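Local coordinates for EF-P arginine 32 rhamnosyl-transferase (Pseudomonas putida KT2440, PDB 5NV8), which belongs to the EarP family of elongation factor P arginine rhamnosyltransferases and is modelled here with 2'-deoxy-thymidine-beta-L-rhamnose, at residues A[193-207]-A[223-235]. Sequence-based numbering, arbitrary orientation.
Sequences DLVPGALLISLFAYE and QPCHLLVPQGRVV. With TRH (2'-deoxy-thymidine-beta-L-rhamnose), chain B.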
ATOM      1  N   ASP A 193     -11.073 -15.955  11.268  1.00 46.84           N
ATOM      2  CA  ASP A 193     -12.240 -15.844  12.141  1.00 45.17           C
ATOM      3  C   ASP A 193     -12.089 -14.548  12.930  1.00 43.88           C
ATOM      4  O   ASP A 193     -11.367 -14.497  13.929  1.00 51.37           O
ATOM      5  CB  ASP A 193     -12.361 -17.054  13.062  1.00 45.51           C
ATOM      6  CG  ASP A 193     -13.712 -17.131  13.752  1.00 49.85           C
ATOM      7  OD1 ASP A 193     -14.498 -16.166  13.640  1.00 51.77           O
ATOM      8  OD2 ASP A 193     -13.987 -18.156  14.410  1.00 55.20           O
ATOM      9  N   LEU A 194     -12.778 -13.504  12.475  1.00 44.12           N
ATOM     10  CA  LEU A 194     -12.647 -12.180  13.071  1.00 38.82           C
ATOM     11  C   LEU A 194     -13.044 -12.204  14.542  1.00 42.91           C
ATOM     12  O   LEU A 194     -14.110 -12.713  14.904  1.00 44.56           O
ATOM     13  CB  LEU A 194     -13.513 -11.181  12.296  1.00 43.60           C
ATOM     14  CG  LEU A 194     -13.443  -9.680  12.596  1.00 45.15           C
ATOM     15  CD1 LEU A 194     -14.453  -9.274  13.669  1.00 45.44           C
ATOM     16  CD2 LEU A 194     -12.032  -9.250  12.978  1.00 31.47           C
ATOM     17  N   VAL A 195     -12.178 -11.660  15.391  1.00 41.08           N
ATOM     18  CA  VAL A 195     -12.468 -11.540  16.819  1.00 38.76           C
ATOM     19  C   VAL A 195     -13.545 -10.475  16.989  1.00 34.37           C
ATOM     20  O   VAL A 195     -13.338  -9.323  16.587  1.00 30.56           O
ATOM     21  CB  VAL A 195     -11.205 -11.193  17.626  1.00 36.88           C
ATOM     22  CG1 VAL A 195     -11.532 -11.092  19.107  1.00 35.96           C
ATOM     23  CG2 VAL A 195     -10.118 -12.229  17.392  1.00 39.49           C
ATOM     24  N   PRO A 196     -14.698 -10.808  17.568  1.00 40.93           N
ATOM     25  CA  PRO A 196     -15.787  -9.826  17.667  1.00 34.24           C
ATOM     26  C   PRO A 196     -15.368  -8.604  18.474  1.00 30.14           C
ATOM     27  O   PRO A 196     -14.767  -8.720  19.544  1.00 33.60           O
ATOM     28  CB  PRO A 196     -16.908 -10.608  18.363  1.00 33.43           C
ATOM     29  CG  PRO A 196     -16.573 -12.048  18.140  1.00 43.58           C
ATOM     30  CD  PRO A 196     -15.079 -12.117  18.124  1.00 38.21           C
ATOM     31  N   GLY A 197     -15.687  -7.427  17.941  1.00 29.36           N
ATOM     32  CA  GLY A 197     -15.351  -6.174  18.589  1.00 34.23           C
ATOM     33  C   GLY A 197     -13.885  -5.805  18.576  1.00 41.59           C
ATOM     34  O   GLY A 197     -13.492  -4.873  19.284  1.00 53.72           O
ATOM     35  N   ALA A 198     -13.063  -6.494  17.794  1.00 26.74           N
ATOM     36  CA  ALA A 198     -11.628  -6.256  17.770  1.00 28.47           C
ATOM     37  C   ALA A 198     -11.245  -5.291  16.654  1.00 28.18           C
ATOM     38  O   ALA A 198     -11.851  -5.275  15.580  1.00 24.87           O
ATOM     39  CB  ALA A 198     -10.859  -7.566  17.592  1.00 26.40           C
ATOM     40  N   LEU A 199     -10.222  -4.481  16.930  1.00 27.19           N
ATOM     41  CA  LEU A 199      -9.625  -3.629  15.908  1.00 28.61           C
ATOM     42  C   LEU A 199      -8.795  -4.480  14.951  1.00 31.45           C
ATOM     43  O   LEU A 199      -7.945  -5.261  15.385  1.00 41.40           O
ATOM     44  CB  LEU A 199      -8.753  -2.552  16.562  1.00 31.42           C
ATOM     45  CG  LEU A 199      -8.253  -1.412  15.666  1.00 35.31           C
ATOM     46  CD1 LEU A 199      -9.344  -0.374  15.446  1.00 31.78           C
ATOM     47  CD2 LEU A 199      -7.002  -0.766  16.254  1.00 27.19           C
ATOM     48  N   LEU A 200      -9.045  -4.340  13.649  1.00 33.88           N
ATOM     49  CA  LEU A 200      -8.405  -5.170  12.631  1.00 32.13           C
ATOM     50  C   LEU A 200      -7.282  -4.358  11.998  1.00 28.74           C
ATOM     51  O   LEU A 200      -7.525  -3.264  11.479  1.00 36.43           O
ATOM     52  CB  LEU A 200      -9.424  -5.620  11.576  1.00 33.85           C
ATOM     53  CG  LEU A 200      -9.143  -6.857  10.707  1.00 28.83           C
ATOM     54  CD1 LEU A 200      -8.936  -8.113  11.556  1.00 25.34           C
ATOM     55  CD2 LEU A 200     -10.229  -7.099   9.650  1.00 34.15           C
ATOM     56  N   ILE A 201      -6.056  -4.876  12.068  1.00 33.84           N
ATOM     57  CA  ILE A 201      -4.854  -4.185  11.612  1.00 34.33           C
ATOM     58  C   ILE A 201      -4.090  -5.112  10.680  1.00 37.11           C
ATOM     59  O   ILE A 201      -3.751  -6.238  11.061  1.00 35.16           O
ATOM     60  CB  ILE A 201      -3.954  -3.756  12.789  1.00 31.43           C
ATOM     61  CG1 ILE A 201      -4.690  -2.801  13.730  1.00 31.99           C
ATOM     62  CG2 ILE A 201      -2.652  -3.151  12.263  1.00 29.41           C
ATOM     63  CD1 ILE A 201      -3.855  -2.412  14.946  1.00 23.47           C
ATOM     64  N   SER A 202      -3.845  -4.659   9.458  1.00 23.62           N
ATOM     65  CA  SER A 202      -2.939  -5.347   8.551  1.00 24.42           C
ATOM     66  C   SER A 202      -1.556  -4.719   8.661  1.00 24.96           C
ATOM     67  O   SER A 202      -1.423  -3.494   8.742  1.00 24.45           O
ATOM     68  CB  SER A 202      -3.428  -5.296   7.097  1.00 24.04           C
ATOM     69  OG  SER A 202      -3.357  -3.989   6.554  1.00 23.33           O
ATOM     70  N   LEU A 203      -0.525  -5.558   8.674  1.00 26.28           N
ATOM     71  CA  LEU A 203       0.848  -5.076   8.775  1.00 35.71           C
ATOM     72  C   LEU A 203       1.695  -5.758   7.715  1.00 37.17           C
ATOM     73  O   LEU A 203       1.782  -6.991   7.674  1.00 44.53           O
ATOM     74  CB  LEU A 203       1.430  -5.315  10.173  1.00 29.42           C
ATOM     75  CG  LEU A 203       2.953  -5.398  10.261  1.00 32.99           C
ATOM     76  CD1 LEU A 203       3.559  -4.021  10.034  1.00 29.85           C
ATOM     77  CD2 LEU A 203       3.379  -5.930  11.615  1.00 32.07           C
ATOM     78  N   PHE A 204       2.324  -4.952   6.867  1.00 36.19           N
ATOM     79  CA  PHE A 204       3.168  -5.426   5.776  1.00 34.39           C
ATOM     80  C   PHE A 204       4.328  -4.445   5.667  1.00 30.97           C
ATOM     81  O   PHE A 204       4.143  -3.312   5.204  1.00 31.19           O
ATOM     82  CB  PHE A 204       2.372  -5.510   4.472  1.00 33.75           C
ATOM     83  CG  PHE A 204       3.219  -5.655   3.239  1.00 30.33           C
ATOM     84  CD1 PHE A 204       3.955  -6.807   3.007  1.00 35.00           C
ATOM     85  CD2 PHE A 204       3.260  -4.640   2.298  1.00 29.76           C
ATOM     86  CE1 PHE A 204       4.729  -6.936   1.861  1.00 37.46           C
ATOM     87  CE2 PHE A 204       4.026  -4.762   1.153  1.00 30.95           C
ATOM     88  CZ  PHE A 204       4.764  -5.911   0.933  1.00 32.83           C
ATOM     89  N   ALA A 205       5.509  -4.861   6.113  1.00 32.96           N
ATOM     90  CA  ALA A 205       6.646  -3.953   6.206  1.00 37.21           C
ATOM     91  C   ALA A 205       7.938  -4.755   6.092  1.00 42.72           C
ATOM     92  O   ALA A 205       7.924  -5.961   5.831  1.00 48.17           O
ATOM     93  CB  ALA A 205       6.583  -3.152   7.513  1.00 39.28           C
ATOM     94  N   TYR A 206       9.061  -4.069   6.283  1.00 40.38           N
ATOM     95  CA  TYR A 206      10.371  -4.698   6.341  1.00 41.65           C
ATOM     96  C   TYR A 206      10.666  -5.084   7.792  1.00 46.38           C
ATOM     97  O   TYR A 206       9.748  -5.225   8.606  1.00 51.15           O
ATOM     98  CB  TYR A 206      11.430  -3.755   5.758  1.00 50.01           C
ATOM     99  CG  TYR A 206      11.042  -3.117   4.443  1.00 48.26           C
ATOM    100  CD1 TYR A 206      11.243  -3.779   3.238  1.00 43.09           C
ATOM    101  CD2 TYR A 206      10.478  -1.848   4.408  1.00 45.90           C
ATOM    102  CE1 TYR A 206      10.892  -3.195   2.035  1.00 43.40           C
ATOM    103  CE2 TYR A 206      10.121  -1.259   3.214  1.00 45.40           C
ATOM    104  CZ  TYR A 206      10.332  -1.933   2.031  1.00 47.61           C
ATOM    105  OH  TYR A 206       9.972  -1.342   0.845  1.00 44.86           O
ATOM    106  N   GLU A 207      11.938  -5.263   8.135  1.00 47.87           N
ATOM    107  CA  GLU A 207      12.318  -5.475   9.527  1.00 51.73           C
ATOM    108  C   GLU A 207      12.311  -4.136  10.247  1.00 53.97           C
ATOM    109  O   GLU A 207      13.054  -3.220   9.877  1.00 58.02           O
ATOM    110  CB  GLU A 207      13.692  -6.133   9.643  1.00 56.79           C
ATOM    111  CG  GLU A 207      13.877  -7.411   8.846  1.00 57.97           C
ATOM    112  CD  GLU A 207      14.123  -7.150   7.381  1.00 60.69           C
ATOM    113  OE1 GLU A 207      14.851  -6.188   7.060  1.00 68.51           O
ATOM    114  OE2 GLU A 207      13.589  -7.905   6.542  1.00 60.09           O
ATOM    115  N   GLN A 223      -8.703  -3.379  24.915  1.00 29.00           N
ATOM    116  CA  GLN A 223      -9.613  -3.761  23.848  1.00 32.34           C
ATOM    117  C   GLN A 223      -8.883  -4.665  22.866  1.00 37.65           C
ATOM    118  O   GLN A 223      -7.716  -4.412  22.537  1.00 37.90           O
ATOM    119  CB  GLN A 223     -10.170  -2.526  23.121  1.00 38.60           C
ATOM    120  CG  GLN A 223     -11.069  -1.658  23.992  1.00 42.96           C
ATOM    121  CD  GLN A 223     -10.871  -0.176  23.748  1.00 49.42           C
ATOM    122  OE1 GLN A 223     -10.971   0.299  22.617  1.00 47.24           O
ATOM    123  NE2 GLN A 223     -10.581   0.565  24.814  1.00 46.39           N
ATOM    124  N   PRO A 224      -9.533  -5.722  22.384  1.00 26.17           N
ATOM    125  CA  PRO A 224      -8.818  -6.734  21.599  1.00 27.57           C
ATOM    126  C   PRO A 224      -8.331  -6.193  20.264  1.00 25.62           C
ATOM    127  O   PRO A 224      -8.873  -5.239  19.702  1.00 24.98           O
ATOM    128  CB  PRO A 224      -9.867  -7.834  21.397  1.00 38.32           C
ATOM    129  CG  PRO A 224     -11.178  -7.135  21.535  1.00 32.20           C
ATOM    130  CD  PRO A 224     -10.958  -6.055  22.555  1.00 29.40           C
ATOM    131  N   CYS A 225      -7.279  -6.832  19.756  1.00 25.89           N
ATOM    132  CA  CYS A 225      -6.715  -6.505  18.453  1.00 27.45           C
ATOM    133  C   CYS A 225      -6.521  -7.788  17.658  1.00 37.65           C
ATOM    134  O   CYS A 225      -6.012  -8.782  18.189  1.00 27.24           O
ATOM    135  CB  CYS A 225      -5.383  -5.757  18.590  1.00 39.02           C
ATOM    136  SG  CYS A 225      -4.496  -5.504  17.025  1.00 42.81           S
ATOM    137  N   HIS A 226      -6.934  -7.761  16.391  1.00 31.68           N
ATOM    138  CA  HIS A 226      -6.735  -8.865  15.457  1.00 26.65           C
ATOM    139  C   HIS A 226      -5.788  -8.385  14.363  1.00 26.21           C
ATOM    140  O   HIS A 226      -6.158  -7.537  13.545  1.00 26.31           O
ATOM    141  CB  HIS A 226      -8.064  -9.339  14.873  1.00 26.91           C
ATOM    142  CG  HIS A 226      -8.009 -10.713  14.280  1.00 28.26           C
ATOM    143  ND1 HIS A 226      -9.106 -11.548  14.230  1.00 29.99           N
ATOM    144  CD2 HIS A 226      -6.988 -11.401  13.715  1.00 29.05           C
ATOM    145  CE1 HIS A 226      -8.762 -12.689  13.661  1.00 30.87           C
ATOM    146  NE2 HIS A 226      -7.482 -12.625  13.338  1.00 30.51           N
ATOM    147  N   LEU A 227      -4.572  -8.925  14.356  1.00 32.35           N
ATOM    148  CA  LEU A 227      -3.527  -8.510  13.430  1.00 27.04           C
ATOM    149  C   LEU A 227      -3.372  -9.549  12.328  1.00 28.01           C
ATOM    150  O   LEU A 227      -3.170 -10.735  12.609  1.00 32.24           O
ATOM    151  CB  LEU A 227      -2.200  -8.312  14.168  1.00 29.52           C
ATOM    152  CG  LEU A 227      -0.981  -7.822  13.381  1.00 28.07           C
ATOM    153  CD1 LEU A 227      -1.099  -6.345  13.058  1.00 27.21           C
ATOM    154  CD2 LEU A 227       0.302  -8.093  14.154  1.00 29.52           C
ATOM    155  N   LEU A 228      -3.469  -9.103  11.080  1.00 33.01           N
ATOM    156  CA  LEU A 228      -3.328  -9.966   9.912  1.00 31.93           C
ATOM    157  C   LEU A 228      -1.984  -9.684   9.259  1.00 33.76           C
ATOM    158  O   LEU A 228      -1.691  -8.542   8.895  1.00 36.83           O
ATOM    159  CB  LEU A 228      -4.478  -9.743   8.930  1.00 27.44           C
ATOM    160  CG  LEU A 228      -5.871 -10.027   9.503  1.00 27.27           C
ATOM    161  CD1 LEU A 228      -6.967  -9.746   8.479  1.00 38.58           C
ATOM    162  CD2 LEU A 228      -5.982 -11.438  10.040  1.00 30.57           C
ATOM    163  N   VAL A 229      -1.170 -10.727   9.111  1.00 33.78           N
ATOM    164  CA  VAL A 229       0.216 -10.602   8.697  1.00 31.62           C
ATOM    165  C   VAL A 229       0.443 -11.505   7.486  1.00 44.85           C
ATOM    166  O   VAL A 229       0.552 -12.718   7.605  1.00 38.30           O
ATOM    167  CB  VAL A 229       1.178 -10.976   9.846  1.00 45.02           C
ATOM    168  CG1 VAL A 229       2.613 -10.990   9.356  1.00 34.73           C
ATOM    169  CG2 VAL A 229       1.008 -10.013  11.013  1.00 38.91           C
ATOM    170  N   PRO A 230       0.509 -10.922   6.285  1.00 32.28           N
ATOM    171  CA  PRO A 230       0.893 -11.713   5.111  1.00 39.16           C
ATOM    172  C   PRO A 230       2.330 -12.203   5.211  1.00 43.80           C
ATOM    173  O   PRO A 230       3.155 -11.663   5.951  1.00 49.69           O
ATOM    174  CB  PRO A 230       0.721 -10.723   3.949  1.00 40.26           C
ATOM    175  CG  PRO A 230      -0.245  -9.693   4.466  1.00 40.72           C
ATOM    176  CD  PRO A 230       0.063  -9.570   5.929  1.00 43.04           C
ATOM    177  N   GLN A 231       2.623 -13.250   4.442  1.00 37.95           N
ATOM    178  CA  GLN A 231       3.958 -13.840   4.444  1.00 56.01           C
ATOM    179  C   GLN A 231       4.964 -12.843   3.882  1.00 57.55           C
ATOM    180  O   GLN A 231       4.804 -12.358   2.757  1.00 60.22           O
ATOM    181  CB  GLN A 231       3.969 -15.132   3.632  1.00 49.39           C
ATOM    182  N   GLY A 232       5.994 -12.536   4.662  1.00 56.23           N
ATOM    183  CA  GLY A 232       6.977 -11.565   4.223  1.00 55.26           C
ATOM    184  C   GLY A 232       8.050 -11.359   5.270  1.00 46.84           C
ATOM    185  O   GLY A 232       8.179 -12.135   6.218  1.00 46.22           O
ATOM    186  N   ARG A 233       8.810 -10.280   5.087  1.00 44.23           N
ATOM    187  CA  ARG A 233       9.987  -9.924   5.881  1.00 47.47           C
ATOM    188  C   ARG A 233       9.659  -9.524   7.323  1.00 56.03           C
ATOM    189  O   ARG A 233      10.571  -9.084   8.038  1.00 59.83           O
ATOM    190  CB  ARG A 233      10.740  -8.792   5.180  1.00 50.38           C
ATOM    191  CG  ARG A 233      11.338  -9.205   3.840  1.00 57.18           C
ATOM    192  CD  ARG A 233      11.867  -8.023   3.039  1.00 60.44           C
ATOM    193  NE  ARG A 233      13.325  -8.032   2.962  1.00 64.33           N
ATOM    194  CZ  ARG A 233      14.116  -7.263   3.701  1.00 67.95           C
ATOM    195  NH1 ARG A 233      13.587  -6.401   4.559  1.00 62.18           N
ATOM    196  NH2 ARG A 233      15.432  -7.342   3.574  1.00 74.28           N
ATOM    197  N   VAL A 234       8.419  -9.661   7.783  1.00 52.87           N
ATOM    198  CA  VAL A 234       8.057  -9.284   9.142  1.00 46.78           C
ATOM    199  C   VAL A 234       7.774 -10.490  10.032  1.00 49.90           C
ATOM    200  O   VAL A 234       7.803 -10.348  11.265  1.00 55.38           O
ATOM    201  CB  VAL A 234       6.854  -8.318   9.148  1.00 45.00           C
ATOM    202  CG1 VAL A 234       5.562  -9.076   8.915  1.00 41.83           C
ATOM    203  CG2 VAL A 234       6.795  -7.522  10.449  1.00 41.65           C
ATOM    204  N   VAL A 235       7.520 -11.670   9.459  1.00 45.19           N
ATOM    205  CA  VAL A 235       7.228 -12.844  10.273  1.00 60.19           C
ATOM    206  C   VAL A 235       8.437 -13.282  11.092  1.00 63.32           C
ATOM    207  O   VAL A 235       8.275 -13.985  12.095  1.00 67.48           O
ATOM    208  CB  VAL A 235       6.723 -13.996   9.382  1.00 64.38           C
ATOM    209  CG1 VAL A 235       5.932 -15.001  10.207  1.00 66.29           C
ATOM    210  CG2 VAL A 235       5.873 -13.449   8.246  1.00 61.98           C
TER
HETATM  211  O4P TRH B 401       8.787  -2.989  -0.350  1.00 49.66           O
HETATM  212  P2  TRH B 401       7.995  -3.146  -1.596  1.00 49.48           P
HETATM  213  O3P TRH B 401       7.842  -4.698  -2.028  1.00 30.25           O
HETATM  214  O1  TRH B 401       8.632  -2.344  -2.840  1.00 55.60           O
HETATM  215  C1  TRH B 401       9.855  -1.611  -2.622  1.00 62.45           C
HETATM  216  C2  TRH B 401      10.235  -0.800  -3.869  1.00 63.66           C
HETATM  217  O2  TRH B 401       9.897  -1.501  -5.066  1.00 71.02           O
HETATM  218  C3  TRH B 401      11.749  -0.558  -3.901  1.00 63.07           C
HETATM  219  O3  TRH B 401      12.408  -1.721  -4.421  1.00 61.61           O
HETATM  220  C4  TRH B 401      12.246  -0.301  -2.494  1.00 63.69           C
HETATM  221  O4  TRH B 401      11.534   0.822  -1.942  1.00 69.59           O
HETATM  222  OPP TRH B 401       6.486  -2.606  -1.385  1.00 51.61           O
HETATM  223  P   TRH B 401       5.563  -2.314  -2.659  1.00 44.85           P
HETATM  224  O1P TRH B 401       6.090  -1.247  -3.545  1.00 42.09           O
HETATM  225  O2P TRH B 401       4.089  -1.953  -2.109  1.00 55.46           O
HETATM  226  O5' TRH B 401       5.363  -3.711  -3.432  1.00 36.83           O
HETATM  227  C5' TRH B 401       4.464  -4.689  -2.914  1.00 30.53           C
HETATM  228  C4' TRH B 401       3.658  -5.256  -4.071  1.00 25.71           C
HETATM  229  O4' TRH B 401       3.182  -6.560  -3.640  1.00 25.46           O
HETATM  230  C3' TRH B 401       2.402  -4.425  -4.247  1.00 37.48           C
HETATM  231  O3' TRH B 401       1.764  -4.784  -5.478  1.00 38.80           O
HETATM  232  C2' TRH B 401       1.595  -4.979  -3.095  1.00 35.03           C
HETATM  233  C1' TRH B 401       1.745  -6.416  -3.531  1.00 32.79           C
HETATM  234  N11 TRH B 401       1.190  -7.409  -2.586  1.00 45.27           N
HETATM  235  C21 TRH B 401       0.358  -8.344  -3.060  1.00 43.68           C
HETATM  236  O21 TRH B 401       0.059  -8.362  -4.253  1.00 45.28           O
HETATM  237  N31 TRH B 401      -0.178  -9.305  -2.209  1.00 37.30           N
HETATM  238  C41 TRH B 401       0.142  -9.312  -0.856  1.00 31.96           C
HETATM  239  O41 TRH B 401      -0.347 -10.171  -0.124  1.00 34.08           O
HETATM  240  C51 TRH B 401       1.007  -8.346  -0.359  1.00 41.60           C
HETATM  241  C5A TRH B 401       1.334  -8.345   0.991  1.00 37.39           C
HETATM  242  C61 TRH B 401       1.539  -7.391  -1.222  1.00 47.36           C
HETATM  243  O   HOH W   1     -11.356  -3.851  20.249  1.00 48.23           O
HETATM  244  O   HOH W   2       3.651  -8.799   5.990  1.00 48.74           O
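The H226 imidazole is held at its edge by the loop leading into strand 199-203: V195 N donates to ND1 (3.3 Å), only 6° out of the ring plane, and D193 O lies in plane near CE1. NE2 is hydrogen-bonded to Q261 OE1 on strand 258-263; with a bond at each nitrogen the ring's rotation is set. At the other end of the contact, the thymine methyl C5A of the ligand sits over one face of F204, toward the rim and 3.6 Å above the plane, and a water lies at that ring's edge. R233 NH1 lies at the edge of the Y206 ring. E207 OE2 is modelled over the guanidinium face, 2.5 Å from R233 NH1, a salt bridge whose closeness makes its detail doubtful.

These groups flank a beta-alpha-beta unit in which strands 199-203 and 225-230 run parallel, joined through helix 211-220. The backbone bonds alternate: H226 N to L199 O, I201 N to H226 O (3.0 Å), L228 N to I201 O (2.9 Å). On the face carrying H226 and L228, L200 CD1 reaches H226 CB and L228 CD1. The opposite face is apolar: I201 CG2 meets L227 CD1 (3.6 Å), while I201 CD1 touches C225 SG. At their C-terminal ends the two segments reach the ligand pocket, through F204 and Y206 and through P230, whose CB touches C5A. The water beside F204 bridges L203 O and P230 O.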